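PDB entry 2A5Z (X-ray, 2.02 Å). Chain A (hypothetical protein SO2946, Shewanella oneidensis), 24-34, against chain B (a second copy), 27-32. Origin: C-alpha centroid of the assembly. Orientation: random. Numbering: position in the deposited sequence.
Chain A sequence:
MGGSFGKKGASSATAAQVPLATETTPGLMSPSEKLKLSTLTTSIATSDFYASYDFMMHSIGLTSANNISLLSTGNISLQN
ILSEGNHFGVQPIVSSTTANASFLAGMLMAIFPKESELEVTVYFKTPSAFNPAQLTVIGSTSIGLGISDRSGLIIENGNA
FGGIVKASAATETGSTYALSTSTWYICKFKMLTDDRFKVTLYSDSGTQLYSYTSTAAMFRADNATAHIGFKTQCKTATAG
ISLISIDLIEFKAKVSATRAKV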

# COMPACT_ATOMS: atom_id res chain seq x y z
N THR A 24 -21.19 -17.64 10.95
CA THR A 24 -22.53 -16.99 10.82
C THR A 24 -23.11 -16.56 12.17
O THR A 24 -24.06 -15.77 12.22
CB THR A 24 -23.55 -17.92 10.10
OG1 THR A 24 -23.45 -19.25 10.61
CG2 THR A 24 -23.31 -17.93 8.59
N THR A 25 -22.53 -17.06 13.26
CA THR A 25 -22.98 -16.74 14.61
C THR A 25 -21.92 -15.95 15.39
O THR A 25 -20.73 -16.28 15.30
CB THR A 25 -23.35 -18.01 15.41
OG1 THR A 25 -22.16 -18.77 15.68
CG2 THR A 25 -24.35 -18.89 14.64
N PRO A 26 -22.33 -14.91 16.14
CA PRO A 26 -21.37 -14.17 16.97
C PRO A 26 -20.75 -15.07 18.04
O PRO A 26 -21.46 -15.86 18.66
CB PRO A 26 -22.23 -13.08 17.62
CG PRO A 26 -23.45 -12.97 16.77
CD PRO A 26 -23.69 -14.36 16.26
N GLY A 27 -19.45 -14.95 18.24
CA GLY A 27 -18.74 -15.78 19.20
C GLY A 27 -17.48 -15.16 19.76
O GLY A 27 -17.27 -13.95 19.67
N LEU A 28 -16.65 -16.01 20.35
CA LEU A 28 -15.37 -15.58 20.93
C LEU A 28 -14.35 -15.28 19.84
O LEU A 28 -14.49 -15.73 18.69
CB LEU A 28 -14.82 -16.65 21.88
CG LEU A 28 -15.47 -16.86 23.26
CD1 LEU A 28 -16.84 -17.53 23.17
CD2 LEU A 28 -14.54 -17.67 24.15
N MSE A 29 -13.34 -14.49 20.20
CA MSE A 29 -12.24 -14.17 19.29
C MSE A 29 -11.07 -15.13 19.51
O MSE A 29 -10.59 -15.30 20.64
CB MSE A 29 -11.79 -12.72 19.47
CG MSE A 29 -10.72 -12.27 18.48
SE MSE A 29 -10.24 -10.54 18.68
CE MSE A 29 -9.51 -10.58 20.30
N SER A 30 -10.63 -15.74 18.42
CA SER A 30 -9.51 -16.68 18.40
C SER A 30 -8.17 -16.01 18.71
O SER A 30 -7.97 -14.84 18.36
CB SER A 30 -9.46 -17.37 17.03
OG SER A 30 -8.13 -17.62 16.61
N PRO A 31 -7.24 -16.75 19.35
CA PRO A 31 -5.91 -16.20 19.67
C PRO A 31 -5.10 -15.80 18.43
O PRO A 31 -4.26 -14.91 18.52
CB PRO A 31 -5.21 -17.35 20.40
CG PRO A 31 -6.32 -18.24 20.88
CD PRO A 31 -7.37 -18.14 19.82
N SER A 32 -5.35 -16.45 17.30
CA SER A 32 -4.69 -16.10 16.04
C SER A 32 -5.31 -14.84 15.44
O SER A 32 -4.60 -14.01 14.86
CB SER A 32 -4.75 -17.27 15.04
OG SER A 32 -6.03 -17.38 14.44
N GLU A 33 -6.63 -14.72 15.58
CA GLU A 33 -7.36 -13.52 15.17
C GLU A 33 -6.91 -12.30 15.96
O GLU A 33 -6.70 -11.22 15.38
CB GLU A 33 -8.86 -13.72 15.31
CG GLU A 33 -9.47 -14.60 14.22
CD GLU A 33 -10.95 -14.89 14.43
OE1 GLU A 33 -11.47 -14.70 15.56
OE2 GLU A 33 -11.60 -15.31 13.45
N LYS A 34 -6.73 -12.46 17.26
CA LYS A 34 -6.21 -11.38 18.10
C LYS A 34 -4.74 -11.08 17.78
O LYS A 34 -4.29 -9.94 17.92
CB LYS A 34 -6.45 -11.69 19.59
CG LYS A 34 -5.35 -12.43 20.33
CD LYS A 34 -4.62 -11.49 21.30
CE LYS A 34 -5.50 -11.12 22.49
NZ LYS A 34 -5.05 -9.88 23.16
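Chain B 27-32: GLMSPS

Chain B is extended from G27(B) to S30(B) and turns into a helix at P31(B), and the two backbones run antiparallel: T24(A) lies beside P31(B), P26(A) beside S30(B) and G27(A) beside L28(B). A single bridge fixes this register. The amide N of G27(A) donates to the O of M29(B) at 3.2 Å, and the N of M29(B) returns the bond to the O of G27(A) at 3.0 Å. Both bonds use main-chain atoms, so the pairing does not depend on a side chain; the CA of P26(A) adds a CA-H...O contact to the same O of M29(B) at 3.3 Å.

M29(B), a selenomethionine, covers the most surface. Its CA-to-CB bond points sideways, yet the long, flexible chain brings its end closer to chain A: CE lies 3.5 Å from CG of M29(A), and SE is 3.4 Å from OE1 of E33(A). OE1 of E33(A) also accepts a hydrogen bond from the N of S30(A) at 3.2 Å, which ties the glutamate to the start of its own helix.

Proline suits the first turn of a helix, where its N need not donate a hydrogen, and the CA-to-CB bond of P31(B) points toward chain A. Its CG reaches the O of T24(A) at 3.3 Å, while its CD packs 4.0 Å from CG of P26(A), an apolar contact between two proline rings. P26(A) also meets L28(B), its CB 4.3 Å from CD2 of the leucine.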

# COMPACT_ATOMS: atom_id res chain seq x y z
N GLY B 27 -16.92 -7.52 24.41
CA GLY B 27 -17.98 -8.45 24.06
C GLY B 27 -17.65 -9.33 22.87
O GLY B 27 -16.50 -9.45 22.46
N LEU B 28 -18.69 -9.94 22.30
CA LEU B 28 -18.52 -10.90 21.21
C LEU B 28 -18.09 -10.25 19.90
O LEU B 28 -18.29 -9.05 19.68
CB LEU B 28 -19.81 -11.71 21.03
CG LEU B 28 -19.97 -13.07 21.74
CD1 LEU B 28 -19.37 -13.11 23.15
CD2 LEU B 28 -21.44 -13.45 21.78
N MSE B 29 -17.46 -11.06 19.04
CA MSE B 29 -17.09 -10.66 17.69
C MSE B 29 -18.22 -11.06 16.74
O MSE B 29 -18.73 -12.17 16.82
CB MSE B 29 -15.76 -11.33 17.29
CG MSE B 29 -15.37 -11.25 15.81
SE MSE B 29 -13.97 -12.33 15.43
CE MSE B 29 -12.61 -11.22 15.72
N SER B 30 -18.63 -10.13 15.87
CA SER B 30 -19.69 -10.40 14.90
C SER B 30 -19.17 -11.20 13.70
O SER B 30 -17.97 -11.17 13.40
CB SER B 30 -20.33 -9.08 14.43
OG SER B 30 -19.48 -8.35 13.55
N PRO B 31 -20.06 -11.94 13.01
CA PRO B 31 -19.69 -12.63 11.77
C PRO B 31 -19.06 -11.70 10.71
O PRO B 31 -18.19 -12.13 9.97
CB PRO B 31 -21.02 -13.19 11.26
CG PRO B 31 -21.84 -13.36 12.49
CD PRO B 31 -21.47 -12.20 13.37
N SER B 32 -19.52 -10.45 10.66
CA SER B 32 -18.99 -9.43 9.76
C SER B 32 -17.53 -9.10 10.09
O SER B 32 -16.70 -8.97 9.19
CB SER B 32 -19.85 -8.17 9.84
OG SER B 32 -19.30 -7.09 9.09